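Local coordinates for extracellular solute-binding protein family 1 (Alicyclobacillus acidocaldarius subsp. acidocaldarius, PDB 4OVJ) that probably binds an extracellular solute, of a kind not established, and delivers it to a membrane transporter, as solute-binding proteins of family 1 do, at residues A[27-32]-A[82-87]; A[46-51]-A[311-316]; A[99-104]-A[297-302]; A[134-139]-A[333-338]. All coordinates share one frame; numbering follows the deposited sequence. Where two conformers were deposited one is given.

In the fold
Contacts 1, 2 and 3 cluster in one lobe, their centres about 10 to 17 Å apart; contact 4 lies about 19 to 20 Å from each, nearer the centre of the molecule. A single mixed sheet joins three of them: strand 25-31 pairs with 84-87 in contact 1, 84-87 with 293-300 of contact 3, and 293-300 with the long strand 128-144, which reaches contact 4. Contact 2 packs helices 35-51 and 307-319 together, F313 resting on F29 and I84. Along the chain contact 1 closes before contact 3 opens, contact 2 crosses contact 1 and encloses contact 3, and contact 4 crosses 2 and 3. The chain returns repeatedly to this lobe, as expected of a two-lobed periplasmic-binding-protein fold.

Contact 1 (A[27-32]-A[82-87]); sequences LTFGFW and PDIMQM
The indole of W32 carries the amide of Q86 over one face, NE2 sitting 3.2 Å above the plane and over its centre, while the backbone O of M87 lies at the ring edge, 3.6 Å from W32 CH2. The two flat groups stand nearly upright to each other, 80° apart. The F29 ring has F31 CD1 over one face and I84 O at its edge; I84 CG2 approaches F29 CD1 obliquely. Q86 is extended, CG anti to the backbone N, so NE2 also reaches W32 O at 3.2 Å, from above the carbonyl plane, while OE1 bonds to R331. An alanine in place of W32 would probably leave the Q86 amide less firmly held, since the surface beneath NE2 would be gone. At the other end T28 and D83 grip each other twice: T28 N gives to the anti lone pair of D83 OD2 (2.9 Å), and D83 N gives to T28 OG1; D83 OD1 turns to T304. Between these ends I84 N to T28 O, G30 N to I84 O and Q86 N to G30 O form the parallel ladder of strands 25-31 and 84-87, a core pairing of the alpha/beta lobe of a solute-binding protein.

Contact 2 (A[46-51]-A[311-316]); sequences KAFEKA and ELFVNF
Helices 46-51 and 311-316 cross at 126° with their axes 10.9 Å apart and aromatic side chains between them. F48 is the centre of the contact, its CG anti to the backbone N (chi1 177°), which carries the ring toward the other helix. F313 comes edge-on over one face of the F48 ring, CD1 lying 3.4 Å above the plane and over its centre; the planes are 79° apart and the stack is T-shaped. F48 in turn presents its own edge to F316: CD1 stands over the F316 face, displaced toward the rim, in a second T-shaped pair with centroids 5.2 Å apart. The backbone shares in this packing, for F48 CA lies over the same face of F316, a CH-pi contact 3.9 Å from the centroid. L312 closes on the edge of the F48 ring, CD2 coming to 3.4 Å from CE1. The small A47 and A51 meet the far end of the F316 ring, with A51 CB 4.0 Å from CE1. An alanine at F48 would probably loosen the interface, because both T-shaped stacks and the L312 contact would be lost. The three phenylalanines form an aromatic cluster that continues to F29 of the sheet, which F313 meets edge-to-face; helices packed on a sheet are typical of the alpha/beta lobes of periplasmic-binding-protein folds.

Contact 3 (A[99-104]-A[297-302]); sequences GQLLNL and FWSIYS
The L102 side chain starts with CB 3.5 Å from I300 O, turns CG anti to the backbone N (chi1 -170°), and ends in two branches: CD2 lies alongside I300 CG2 at 3.8 Å, and CD1 faces the backbone O of S302. L102 and I300 therefore run side by side, pointing the same way, while L104 CD2 meets the tip of I300 at CD1. L102 N bonds to I300 O almost straight, 178° at the hydrogen, and S302 N returns to Q100 O from well above the carbonyl plane. S302 OG, held between its own backbone N and carbonyl carbon, gives its proton to a lone pair of G99 O at 2.7 Å; G99 closes helix 92-98 with a Schellman motif. Q100 bends at chi2 and runs beside Y301, and one water joins Q100 OE1 (2.8 Å) to Y301 OH (2.6 Å). A second water accepts from I300 N and donates to L102 O. On its other side strand 293-300 pairs antiparallel with 84-87, and S299 OG bonds to the backbone O of Y130. Three direct hydrogen bonds and one water thus tie the irregular segment to the strand end, with the leucine-isoleucine contact as its apolar side.

Contact 4 (A[134-139]-A[333-338]); sequences NALNNY and IPVSSS. With SO4 (sulfate ion), chain B.
L136 and V335 cross at about a right angle: L136 CD2 meets V335 CG2 at 4.0 Å, and CD1 lies 3.9 Å from V335 CA. L136 reaches this position with CG anti to its carbonyl carbon (chi1 -53°) and an extended chi2, whereas V335 keeps CG1 in the crowded position between its backbone N and carbonyl carbon and turns CG2 to the leucine. CG1 is left beside the backbone of N134, 3.8 Å from its O. L136 and I333 project from the same face of the sheet, yet meet only loosely through their CB atoms, the end of I333 leading off toward E355 and R340. Beneath these side chains the backbones form one antiparallel hydrogen-bonded pair. L136 N gives to I333 O at 2.8 Å, with a bent 137° at the hydrogen, and I333 N gives to L136 O at 2.9 Å; both carbonyls receive the donor on a lone pair. S336 OG, at the N-cap, accepts weakly from S338 N and also bonds to N319. Farther along strand 128-144, Y139 gives its hydroxyl proton to a sulfate O4 at 2.8 Å and stacks on W260, which with S184 also holds the ion, probably picked up during crystallisation. Here a short, weakly bonded antiparallel strand pairs with the long strand 128-144 and leads into helix 337-345, in a periplasmic-binding-protein fold.

Contact 1 (A[27-32]-A[82-87])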
loop_
_atom_site.group_PDB
_atom_site.type_symbol
_atom_site.label_atom_id
_atom_site.label_comp_id
_atom_site.label_asym_id
_atom_site.label_seq_id
_atom_site.Cartn_x
_atom_site.Cartn_y
_atom_site.Cartn_z
ATOM N N LEU A 27 4.003 28.457 -10.069
ATOM C CA LEU A 27 3.191 27.605 -9.206
ATOM C C LEU A 27 3.967 27.304 -7.948
ATOM O O LEU A 27 5.147 26.958 -8.028
ATOM C CB LEU A 27 2.897 26.262 -9.874
ATOM C CG LEU A 27 2.164 26.292 -11.208
ATOM C CD1 LEU A 27 2.202 24.928 -11.874
ATOM C CD2 LEU A 27 0.727 26.721 -10.995
ATOM N N THR A 28 3.316 27.395 -6.793
ATOM C CA THR A 28 3.909 26.901 -5.540
ATOM C C THR A 28 3.526 25.430 -5.338
ATOM O O THR A 28 2.444 25.009 -5.730
ATOM C CB THR A 28 3.425 27.723 -4.336
ATOM O OG1 THR A 28 2.008 27.857 -4.404
ATOM C CG2 THR A 28 4.082 29.097 -4.347
ATOM N N PHE A 29 4.426 24.661 -4.733
ATOM C CA PHE A 29 4.300 23.212 -4.625
ATOM C C PHE A 29 4.750 22.776 -3.245
ATOM O O PHE A 29 5.944 22.791 -2.944
ATOM C CB PHE A 29 5.152 22.552 -5.703
ATOM C CG PHE A 29 5.249 21.038 -5.616
ATOM C CD1 PHE A 29 4.218 20.258 -5.118
ATOM C CD2 PHE A 29 6.372 20.397 -6.122
ATOM C CE1 PHE A 29 4.310 18.874 -5.094
ATOM C CE2 PHE A 29 6.473 19.025 -6.092
ATOM C CZ PHE A 29 5.442 18.257 -5.587
ATOM N N GLY A 30 3.778 22.404 -2.411
ATOM C CA GLY A 30 4.042 21.929 -1.064
ATOM C C GLY A 30 4.119 20.408 -1.022
ATOM O O GLY A 30 3.325 19.721 -1.645
ATOM N N PHE A 31 5.090 19.885 -0.283
ATOM C CA PHE A 31 5.193 18.444 -0.087
ATOM C C PHE A 31 5.957 18.144 1.189
ATOM O O PHE A 31 6.605 19.028 1.744
ATOM C CB PHE A 31 5.821 17.759 -1.314
ATOM C CG PHE A 31 7.227 18.168 -1.577
ATOM C CD1 PHE A 31 7.506 19.339 -2.275
ATOM C CD2 PHE A 31 8.279 17.376 -1.138
ATOM C CE1 PHE A 31 8.816 19.717 -2.524
ATOM C CE2 PHE A 31 9.588 17.753 -1.385
ATOM C CZ PHE A 31 9.854 18.923 -2.069
ATOM N N TRP A 32 5.816 16.917 1.674
ATOM C CA TRP A 32 6.530 16.442 2.853
ATOM C C TRP A 32 7.449 15.311 2.448
ATOM O O TRP A 32 7.330 14.745 1.359
ATOM C CB TRP A 32 5.567 15.944 3.940
ATOM C CG TRP A 32 5.003 14.542 3.717
ATOM C CD1 TRP A 32 5.590 13.361 4.066
ATOM C CD2 TRP A 32 3.756 14.197 3.104
ATOM N NE1 TRP A 32 4.800 12.306 3.702
ATOM C CE2 TRP A 32 3.661 12.784 3.117
ATOM C CE3 TRP A 32 2.703 14.939 2.559
ATOM C CZ2 TRP A 32 2.557 12.096 2.596
ATOM C CZ3 TRP A 32 1.602 14.258 2.031
ATOM C CH2 TRP A 32 1.541 12.845 2.049
ATOM N N PRO A 82 -0.513 26.368 -1.094
ATOM C CA PRO A 82 0.240 26.228 -2.344
ATOM C C PRO A 82 -0.671 25.775 -3.468
ATOM O O PRO A 82 -1.681 25.107 -3.212
ATOM C CB PRO A 82 1.265 25.122 -2.050
ATOM C CG PRO A 82 0.840 24.492 -0.786
ATOM C CD PRO A 82 -0.250 25.286 -0.134
ATOM N N ASP A 83 -0.298 26.092 -4.705
ATOM C CA ASP A 83 -1.077 25.671 -5.871
ATOM C C ASP A 83 -1.185 24.166 -6.008
ATOM O O ASP A 83 -2.231 23.660 -6.383
ATOM C CB ASP A 83 -0.482 26.229 -7.155
ATOM C CG ASP A 83 -0.497 27.736 -7.179
ATOM O OD1 ASP A 83 -1.603 28.328 -7.157
ATOM O OD2 ASP A 83 0.599 28.326 -7.180
ATOM N N ILE A 84 -0.083 23.465 -5.756
ATOM C CA ILE A 84 -0.074 22.007 -5.754
ATOM C C ILE A 84 0.337 21.534 -4.366
ATOM O O ILE A 84 1.284 22.059 -3.775
ATOM C CB ILE A 84 0.893 21.432 -6.802
ATOM C CG1 ILE A 84 0.497 21.891 -8.211
ATOM C CG2 ILE A 84 0.915 19.909 -6.719
ATOM C CD1 ILE A 84 1.217 23.142 -8.666
HETATM N N MSE A 85 -0.400 20.553 -3.853
HETATM C CA MSE A 85 -0.235 20.063 -2.496
HETATM C C MSE A 85 -0.112 18.576 -2.551
HETATM O O MSE A 85 -0.983 17.889 -3.090
HETATM C CB MSE A 85 -1.471 20.372 -1.649
HETATM C CG MSE A 85 -1.452 21.777 -1.055
HETATM SE SE MSE A 85 -3.193 22.172 -0.199
HETATM C CE MSE A 85 -4.077 22.831 -1.824
ATOM N N GLN A 86 0.958 18.049 -1.984
ATOM C CA GLN A 86 1.013 16.625 -1.713
ATOM C C GLN A 86 -0.007 16.365 -0.588
ATOM O O GLN A 86 -0.109 17.142 0.366
ATOM C CB GLN A 86 2.420 16.195 -1.340
ATOM C CG GLN A 86 2.692 14.711 -1.444
ATOM C CD GLN A 86 4.170 14.459 -1.267
ATOM O OE1 GLN A 86 4.961 14.599 -2.197
ATOM N NE2 GLN A 86 4.555 14.153 -0.066
HETATM N N MSE A 87 -0.802 15.313 -0.744
HETATM C CA MSE A 87 -1.927 15.044 0.143
HETATM C C MSE A 87 -1.869 13.606 0.577
HETATM O O MSE A 87 -1.316 12.755 -0.118
HETATM C CB MSE A 87 -3.199 15.398 -0.618
HETATM C CG MSE A 87 -4.519 15.204 0.128
HETATM SE SE MSE A 87 -4.649 16.284 1.765
HETATM C CE MSE A 87 -3.933 18.029 1.216
#

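Contact 2 (A[46-51]-A[311-316])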
loop_
_atom_site.group_PDB
_atom_site.type_symbol
_atom_site.label_atom_id
_atom_site.label_comp_id
_atom_site.label_asym_id
_atom_site.label_seq_id
_atom_site.Cartn_x
_atom_site.Cartn_y
_atom_site.Cartn_z
ATOM N N LYS A 46 13.203 19.869 -11.229
ATOM C CA LYS A 46 14.240 20.299 -12.175
ATOM C C LYS A 46 13.899 19.866 -13.597
ATOM O O LYS A 46 13.992 20.662 -14.538
ATOM C CB LYS A 46 15.629 19.774 -11.765
ATOM C CG LYS A 46 16.740 20.070 -12.775
ATOM C CD LYS A 46 18.109 19.626 -12.276
ATOM C CE LYS A 46 19.231 20.171 -13.155
ATOM N NZ LYS A 46 20.552 19.662 -12.710
ATOM N N ALA A 47 13.498 18.610 -13.758
ATOM C CA ALA A 47 13.134 18.094 -15.072
ATOM C C ALA A 47 11.920 18.827 -15.639
ATOM O O ALA A 47 11.884 19.182 -16.831
ATOM C CB ALA A 47 12.891 16.596 -14.998
ATOM N N PHE A 48 10.937 19.097 -14.788
ATOM C CA PHE A 48 9.757 19.832 -15.220
ATOM C C PHE A 48 10.097 21.234 -15.717
ATOM O O PHE A 48 9.604 21.663 -16.766
ATOM C CB PHE A 48 8.735 19.967 -14.098
ATOM C CG PHE A 48 7.548 20.773 -14.493
ATOM C CD1 PHE A 48 6.564 20.221 -15.278
ATOM C CD2 PHE A 48 7.458 22.115 -14.155
ATOM C CE1 PHE A 48 5.464 20.963 -15.663
ATOM C CE2 PHE A 48 6.372 22.872 -14.552
ATOM C CZ PHE A 48 5.371 22.296 -15.309
ATOM N N GLU A 49 10.898 21.962 -14.940
ATOM C CA GLU A 49 11.240 23.339 -15.283
ATOM C C GLU A 49 12.006 23.431 -16.620
ATOM O O GLU A 49 11.894 24.424 -17.333
ATOM C CB GLU A 49 11.994 24.022 -14.132
ATOM C CG GLU A 49 11.084 24.321 -12.928
ATOM C CD GLU A 49 11.731 25.243 -11.889
ATOM O OE1 GLU A 49 12.832 24.911 -11.395
ATOM O OE2 GLU A 49 11.127 26.303 -11.555
ATOM N N LYS A 50 12.769 22.392 -16.946
ATOM C CA LYS A 50 13.427 22.304 -18.248
ATOM C C LYS A 50 12.417 22.013 -19.361
ATOM O O LYS A 50 12.488 22.595 -20.446
ATOM C CB LYS A 50 14.497 21.213 -18.226
ATOM C CG LYS A 50 15.108 20.932 -19.588
ATOM C CD LYS A 50 16.321 20.021 -19.470
ATOM C CE LYS A 50 16.969 19.772 -20.823
ATOM N NZ LYS A 50 18.265 19.058 -20.681
ATOM N N ALA A 51 11.477 21.114 -19.088
ATOM C CA ALA A 51 10.488 20.698 -20.093
ATOM C C ALA A 51 9.428 21.760 -20.385
ATOM O O ALA A 51 8.928 21.854 -21.518
ATOM C CB ALA A 51 9.814 19.417 -19.664
ATOM N N GLU A 311 -2.555 21.578 -13.607
ATOM C CA GLU A 311 -2.886 20.286 -14.194
ATOM C C GLU A 311 -1.708 19.746 -15.014
ATOM O O GLU A 311 -1.389 18.572 -14.935
ATOM C CB GLU A 311 -4.123 20.372 -15.094
ATOM C CG GLU A 311 -5.451 20.642 -14.402
ATOM C CD GLU A 311 -6.585 20.871 -15.415
ATOM O OE1 GLU A 311 -6.491 20.421 -16.591
ATOM O OE2 GLU A 311 -7.590 21.498 -15.048
ATOM N N LEU A 312 -1.079 20.611 -15.796
ATOM C CA LEU A 312 0.076 20.219 -16.595
ATOM C C LEU A 312 1.228 19.715 -15.707
ATOM O O LEU A 312 1.890 18.726 -16.031
ATOM C CB LEU A 312 0.500 21.401 -17.456
ATOM C CG LEU A 312 1.565 21.189 -18.520
ATOM C CD1 LEU A 312 1.589 22.379 -19.466
ATOM C CD2 LEU A 312 2.887 20.998 -17.817
ATOM N N PHE A 313 1.444 20.371 -14.572
ATOM C CA PHE A 313 2.474 19.946 -13.626
ATOM C C PHE A 313 2.144 18.587 -12.998
ATOM O O PHE A 313 2.977 17.688 -12.955
ATOM C CB PHE A 313 2.680 21.006 -12.547
ATOM C CG PHE A 313 3.730 20.651 -11.542
ATOM C CD1 PHE A 313 5.057 20.494 -11.921
ATOM C CD2 PHE A 313 3.402 20.480 -10.220
ATOM C CE1 PHE A 313 6.020 20.167 -10.981
ATOM C CE2 PHE A 313 4.352 20.152 -9.277
ATOM C CZ PHE A 313 5.670 20.006 -9.651
ATOM N N VAL A 314 0.916 18.433 -12.523
ATOM C CA VAL A 314 0.495 17.162 -11.955
ATOM C C VAL A 314 0.589 16.047 -13.001
ATOM O O VAL A 314 1.076 14.953 -12.711
ATOM C CB VAL A 314 -0.917 17.266 -11.336
ATOM C CG1 VAL A 314 -1.466 15.899 -10.979
ATOM C CG2 VAL A 314 -0.852 18.140 -10.091
ATOM N N ASN A 315 0.173 16.334 -14.221
ATOM C CA ASN A 315 0.253 15.347 -15.271
ATOM C C ASN A 315 1.679 14.911 -15.558
ATOM O O ASN A 315 1.919 13.727 -15.810
ATOM C CB ASN A 315 -0.365 15.863 -16.562
ATOM C CG ASN A 315 -0.463 14.778 -17.596
ATOM O OD1 ASN A 315 -1.160 13.777 -17.397
ATOM N ND2 ASN A 315 0.273 14.938 -18.693
ATOM N N PHE A 316 2.603 15.870 -15.525
ATOM C CA PHE A 316 4.030 15.609 -15.690
ATOM C C PHE A 316 4.544 14.661 -14.599
ATOM O O PHE A 316 5.199 13.654 -14.888
ATOM C CB PHE A 316 4.827 16.918 -15.672
ATOM C CG PHE A 316 6.309 16.731 -15.845
ATOM C CD1 PHE A 316 6.866 16.710 -17.123
ATOM C CD2 PHE A 316 7.150 16.612 -14.742
ATOM C CE1 PHE A 316 8.229 16.557 -17.289
ATOM C CE2 PHE A 316 8.521 16.458 -14.907
ATOM C CZ PHE A 316 9.049 16.425 -16.183
#

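Contact 3 (A[99-104]-A[297-302])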
loop_
_atom_site.group_PDB
_atom_site.type_symbol
_atom_site.label_atom_id
_atom_site.label_comp_id
_atom_site.label_asym_id
_atom_site.label_seq_id
_atom_site.Cartn_x
_atom_site.Cartn_y
_atom_site.Cartn_z
ATOM N N GLY A 99 -13.626 22.591 0.861
ATOM C CA GLY A 99 -13.566 23.307 -0.400
ATOM C C GLY A 99 -12.190 23.831 -0.784
ATOM O O GLY A 99 -12.071 24.733 -1.599
ATOM N N GLN A 100 -11.144 23.227 -0.232
ATOM C CA GLN A 100 -9.782 23.694 -0.466
ATOM C C GLN A 100 -9.109 23.015 -1.673
ATOM O O GLN A 100 -8.024 23.419 -2.073
ATOM C CB GLN A 100 -8.921 23.459 0.776
ATOM C CG GLN A 100 -9.481 24.069 2.052
ATOM C CD GLN A 100 -9.513 25.582 2.040
ATOM O OE1 GLN A 100 -9.240 26.218 1.038
ATOM N NE2 GLN A 100 -9.849 26.166 3.178
ATOM N N LEU A 101 -9.731 21.973 -2.213
ATOM C CA LEU A 101 -9.138 21.178 -3.285
ATOM C C LEU A 101 -9.947 21.258 -4.573
ATOM O O LEU A 101 -11.179 21.125 -4.571
ATOM C CB LEU A 101 -9.002 19.718 -2.848
ATOM C CG LEU A 101 -8.215 19.469 -1.559
ATOM C CD1 LEU A 101 -8.086 17.978 -1.270
ATOM C CD2 LEU A 101 -6.844 20.108 -1.635
ATOM N N LEU A 102 -9.225 21.442 -5.676
ATOM C CA LEU A 102 -9.809 21.495 -6.999
ATOM C C LEU A 102 -10.358 20.135 -7.399
ATOM O O LEU A 102 -9.706 19.109 -7.222
ATOM C CB LEU A 102 -8.761 21.937 -8.018
ATOM C CG LEU A 102 -9.246 22.282 -9.414
ATOM C CD1 LEU A 102 -10.092 23.537 -9.384
ATOM C CD2 LEU A 102 -8.044 22.483 -10.312
ATOM N N ASN A 103 -11.565 20.130 -7.941
ATOM C CA ASN A 103 -12.142 18.912 -8.499
ATOM C C ASN A 103 -11.456 18.614 -9.828
ATOM O O ASN A 103 -11.563 19.386 -10.789
ATOM C CB ASN A 103 -13.660 19.051 -8.679
ATOM C CG ASN A 103 -14.336 17.746 -9.058
ATOM O OD1 ASN A 103 -13.695 16.744 -9.356
ATOM N ND2 ASN A 103 -15.650 17.768 -9.067
ATOM N N LEU A 104 -10.736 17.498 -9.857
ATOM C CA LEU A 104 -9.935 17.082 -10.996
ATOM C C LEU A 104 -10.686 16.178 -11.958
ATOM O O LEU A 104 -10.140 15.791 -12.996
ATOM C CB LEU A 104 -8.662 16.354 -10.502
ATOM C CG LEU A 104 -7.838 17.083 -9.434
ATOM C CD1 LEU A 104 -6.675 16.218 -8.978
ATOM C CD2 LEU A 104 -7.380 18.446 -9.923
ATOM N N PHE A 297 -0.972 11.406 -2.570
ATOM C CA PHE A 297 -1.738 11.982 -3.664
ATOM C C PHE A 297 -1.150 13.321 -4.074
ATOM O O PHE A 297 -0.582 14.033 -3.247
ATOM C CB PHE A 297 -3.185 12.284 -3.251
ATOM C CG PHE A 297 -3.989 11.093 -2.870
ATOM C CD1 PHE A 297 -3.863 10.537 -1.608
ATOM C CD2 PHE A 297 -4.928 10.555 -3.749
ATOM C CE1 PHE A 297 -4.599 9.424 -1.249
ATOM C CE2 PHE A 297 -5.683 9.456 -3.378
ATOM C CZ PHE A 297 -5.505 8.882 -2.133
ATOM N N TRP A 298 -1.345 13.678 -5.343
ATOM C CA TRP A 298 -1.192 15.052 -5.795
ATOM C C TRP A 298 -2.575 15.700 -5.808
ATOM O O TRP A 298 -3.509 15.153 -6.384
ATOM C CB TRP A 298 -0.619 15.141 -7.206
ATOM C CG TRP A 298 0.662 14.433 -7.440
ATOM C CD1 TRP A 298 0.902 13.535 -8.431
ATOM C CD2 TRP A 298 1.882 14.545 -6.695
ATOM N NE1 TRP A 298 2.192 13.087 -8.365
ATOM C CE2 TRP A 298 2.818 13.686 -7.305
ATOM C CE3 TRP A 298 2.276 15.282 -5.572
ATOM C CZ2 TRP A 298 4.111 13.539 -6.823
ATOM C CZ3 TRP A 298 3.567 15.141 -5.106
ATOM C CH2 TRP A 298 4.467 14.282 -5.733
ATOM N N SER A 299 -2.673 16.879 -5.196
ATOM C CA SER A 299 -3.893 17.665 -5.193
ATOM C C SER A 299 -3.557 19.101 -5.631
ATOM O O SER A 299 -2.409 19.551 -5.539
ATOM C CB SER A 299 -4.513 17.671 -3.796
ATOM O OG SER A 299 -5.000 16.390 -3.397
ATOM N N ILE A 300 -4.568 19.804 -6.108
ATOM C CA ILE A 300 -4.435 21.180 -6.551
ATOM C C ILE A 300 -5.363 22.061 -5.712
ATOM O O ILE A 300 -6.491 21.675 -5.408
ATOM C CB ILE A 300 -4.763 21.312 -8.049
ATOM C CG1 ILE A 300 -3.783 20.489 -8.879
ATOM C CG2 ILE A 300 -4.728 22.776 -8.515
ATOM C CD1 ILE A 300 -4.124 20.390 -10.349
ATOM N N TYR A 301 -4.881 23.250 -5.356
ATOM C CA TYR A 301 -5.677 24.215 -4.605
ATOM C C TYR A 301 -6.906 24.630 -5.399
ATOM O O TYR A 301 -6.794 25.010 -6.565
ATOM C CB TYR A 301 -4.825 25.442 -4.316
ATOM C CG TYR A 301 -5.433 26.510 -3.443
ATOM C CD1 TYR A 301 -6.298 26.196 -2.406
ATOM C CD2 TYR A 301 -5.079 27.845 -3.628
ATOM C CE1 TYR A 301 -6.830 27.189 -1.593
ATOM C CE2 TYR A 301 -5.591 28.839 -2.819
ATOM C CZ TYR A 301 -6.463 28.512 -1.805
ATOM O OH TYR A 301 -6.969 29.519 -1.009
ATOM N N SER A 302 -8.073 24.608 -4.755
ATOM C CA SER A 302 -9.312 24.961 -5.437
ATOM C C SER A 302 -9.261 26.377 -5.999
ATOM O O SER A 302 -9.915 26.666 -6.993
ATOM C CB SER A 302 -10.498 24.862 -4.474
ATOM O OG SER A 302 -10.267 25.670 -3.331
HETATM O O HOH W 1 -8.993 28.980 0.561
HETATM O O HOH W 2 -7.218 18.553 -6.183
#

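Contact 4 (A[134-139]-A[333-338])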
loop_
_atom_site.group_PDB
_atom_site.type_symbol
_atom_site.label_atom_id
_atom_site.label_comp_id
_atom_site.label_asym_id
_atom_site.label_seq_id
_atom_site.Cartn_x
_atom_site.Cartn_y
_atom_site.Cartn_z
ATOM N N ASN A 134 -0.073 9.046 -6.324
ATOM C CA ASN A 134 1.185 9.246 -7.035
ATOM C C ASN A 134 2.081 8.003 -7.060
ATOM O O ASN A 134 3.021 7.929 -7.844
ATOM C CB ASN A 134 1.933 10.484 -6.519
ATOM C CG ASN A 134 2.314 10.407 -5.055
ATOM O OD1 ASN A 134 2.333 9.340 -4.440
ATOM N ND2 ASN A 134 2.624 11.570 -4.476
ATOM N N ALA A 135 1.774 7.030 -6.217
ATOM C CA ALA A 135 2.553 5.804 -6.120
ATOM C C ALA A 135 1.727 4.752 -5.407
ATOM O O ALA A 135 0.784 5.071 -4.686
ATOM C CB ALA A 135 3.856 6.042 -5.381
ATOM N N LEU A 136 2.104 3.497 -5.601
ATOM C CA LEU A 136 1.275 2.364 -5.231
ATOM C C LEU A 136 2.022 1.299 -4.430
ATOM O O LEU A 136 3.238 1.168 -4.524
ATOM C CB LEU A 136 0.773 1.693 -6.504
ATOM C CG LEU A 136 0.063 2.588 -7.518
ATOM C CD1 LEU A 136 -0.372 1.767 -8.723
ATOM C CD2 LEU A 136 -1.142 3.268 -6.880
ATOM N N ASN A 137 1.260 0.529 -3.661
ATOM C CA ASN A 137 1.743 -0.691 -3.047
ATOM C C ASN A 137 0.577 -1.673 -2.954
ATOM O O ASN A 137 -0.581 -1.279 -2.949
ATOM C CB ASN A 137 2.306 -0.384 -1.669
ATOM C CG ASN A 137 3.386 -1.353 -1.209
ATOM O OD1 ASN A 137 3.672 -2.388 -1.825
ATOM N ND2 ASN A 137 4.010 -0.993 -0.097
ATOM N N ASN A 138 0.879 -2.955 -2.873
ATOM C CA ASN A 138 -0.146 -3.945 -2.594
ATOM C C ASN A 138 0.486 -5.219 -2.056
ATOM O O ASN A 138 1.696 -5.399 -2.125
ATOM C CB ASN A 138 -0.981 -4.235 -3.844
ATOM C CG ASN A 138 -0.153 -4.730 -5.008
ATOM O OD1 ASN A 138 0.259 -3.946 -5.864
ATOM N ND2 ASN A 138 0.084 -6.043 -5.064
ATOM N N TYR A 139 -0.346 -6.090 -1.505
ATOM C CA TYR A 139 0.123 -7.367 -1.000
ATOM C C TYR A 139 0.549 -8.299 -2.126
ATOM O O TYR A 139 -0.005 -8.274 -3.228
ATOM C CB TYR A 139 -0.972 -8.039 -0.175
ATOM C CG TYR A 139 -1.046 -7.542 1.252
ATOM C CD1 TYR A 139 0.050 -7.646 2.093
ATOM C CD2 TYR A 139 -2.232 -7.015 1.775
ATOM C CE1 TYR A 139 -0.007 -7.213 3.411
ATOM C CE2 TYR A 139 -2.296 -6.583 3.090
ATOM C CZ TYR A 139 -1.178 -6.691 3.899
ATOM O OH TYR A 139 -1.218 -6.265 5.200
ATOM N N ILE A 333 5.539 2.101 -6.049
ATOM C CA ILE A 333 5.510 1.760 -7.461
ATOM C C ILE A 333 4.823 2.881 -8.240
ATOM O O ILE A 333 3.786 3.377 -7.808
ATOM C CB ILE A 333 4.750 0.448 -7.676
ATOM C CG1 ILE A 333 5.477 -0.672 -6.942
ATOM C CG2 ILE A 333 4.644 0.123 -9.158
ATOM C CD1 ILE A 333 6.960 -0.649 -7.225
ATOM N N PRO A 334 5.386 3.285 -9.390
ATOM C CA PRO A 334 4.751 4.347 -10.159
ATOM C C PRO A 334 3.305 4.050 -10.509
ATOM O O PRO A 334 2.957 2.923 -10.880
ATOM C CB PRO A 334 5.593 4.419 -11.428
ATOM C CG PRO A 334 6.939 3.964 -10.991
ATOM C CD PRO A 334 6.686 2.901 -9.967
ATOM N N VAL A 335 2.463 5.065 -10.371
ATOM C CA VAL A 335 1.043 4.889 -10.594
ATOM C C VAL A 335 0.670 4.716 -12.074
ATOM O O VAL A 335 -0.313 4.062 -12.398
ATOM C CB VAL A 335 0.261 6.059 -9.958
ATOM C CG1 VAL A 335 0.582 7.374 -10.651
ATOM C CG2 VAL A 335 -1.224 5.767 -9.969
ATOM N N SER A 336 1.465 5.300 -12.962
ATOM C CA SER A 336 1.150 5.349 -14.389
ATOM C C SER A 336 1.630 4.111 -15.123
ATOM O O SER A 336 2.799 3.766 -15.028
ATOM C CB SER A 336 1.821 6.562 -15.041
ATOM O OG SER A 336 1.781 6.453 -16.453
ATOM N N SER A 337 0.744 3.488 -15.885
ATOM C CA SER A 337 1.120 2.315 -16.687
ATOM C C SER A 337 2.192 2.652 -17.726
ATOM O O SER A 337 3.075 1.830 -18.002
ATOM C CB SER A 337 -0.101 1.719 -17.383
ATOM O OG SER A 337 -0.751 2.673 -18.223
ATOM N N SER A 338 2.142 3.855 -18.286
ATOM C CA SER A 338 3.142 4.241 -19.298
ATOM C C SER A 338 4.528 4.408 -18.667
ATOM O O SER A 338 5.527 3.982 -19.240
ATOM C CB SER A 338 2.706 5.484 -20.090
ATOM O OG SER A 338 2.549 6.606 -19.253
HETATM S S SO4 B . 1.491 -5.757 7.529
HETATM O O1 SO4 B . 1.348 -5.855 8.995
HETATM O O2 SO4 B . 0.881 -4.504 7.014
HETATM O O3 SO4 B . 2.927 -5.727 7.185
HETATM O O4 SO4 B . 0.861 -6.945 6.917
#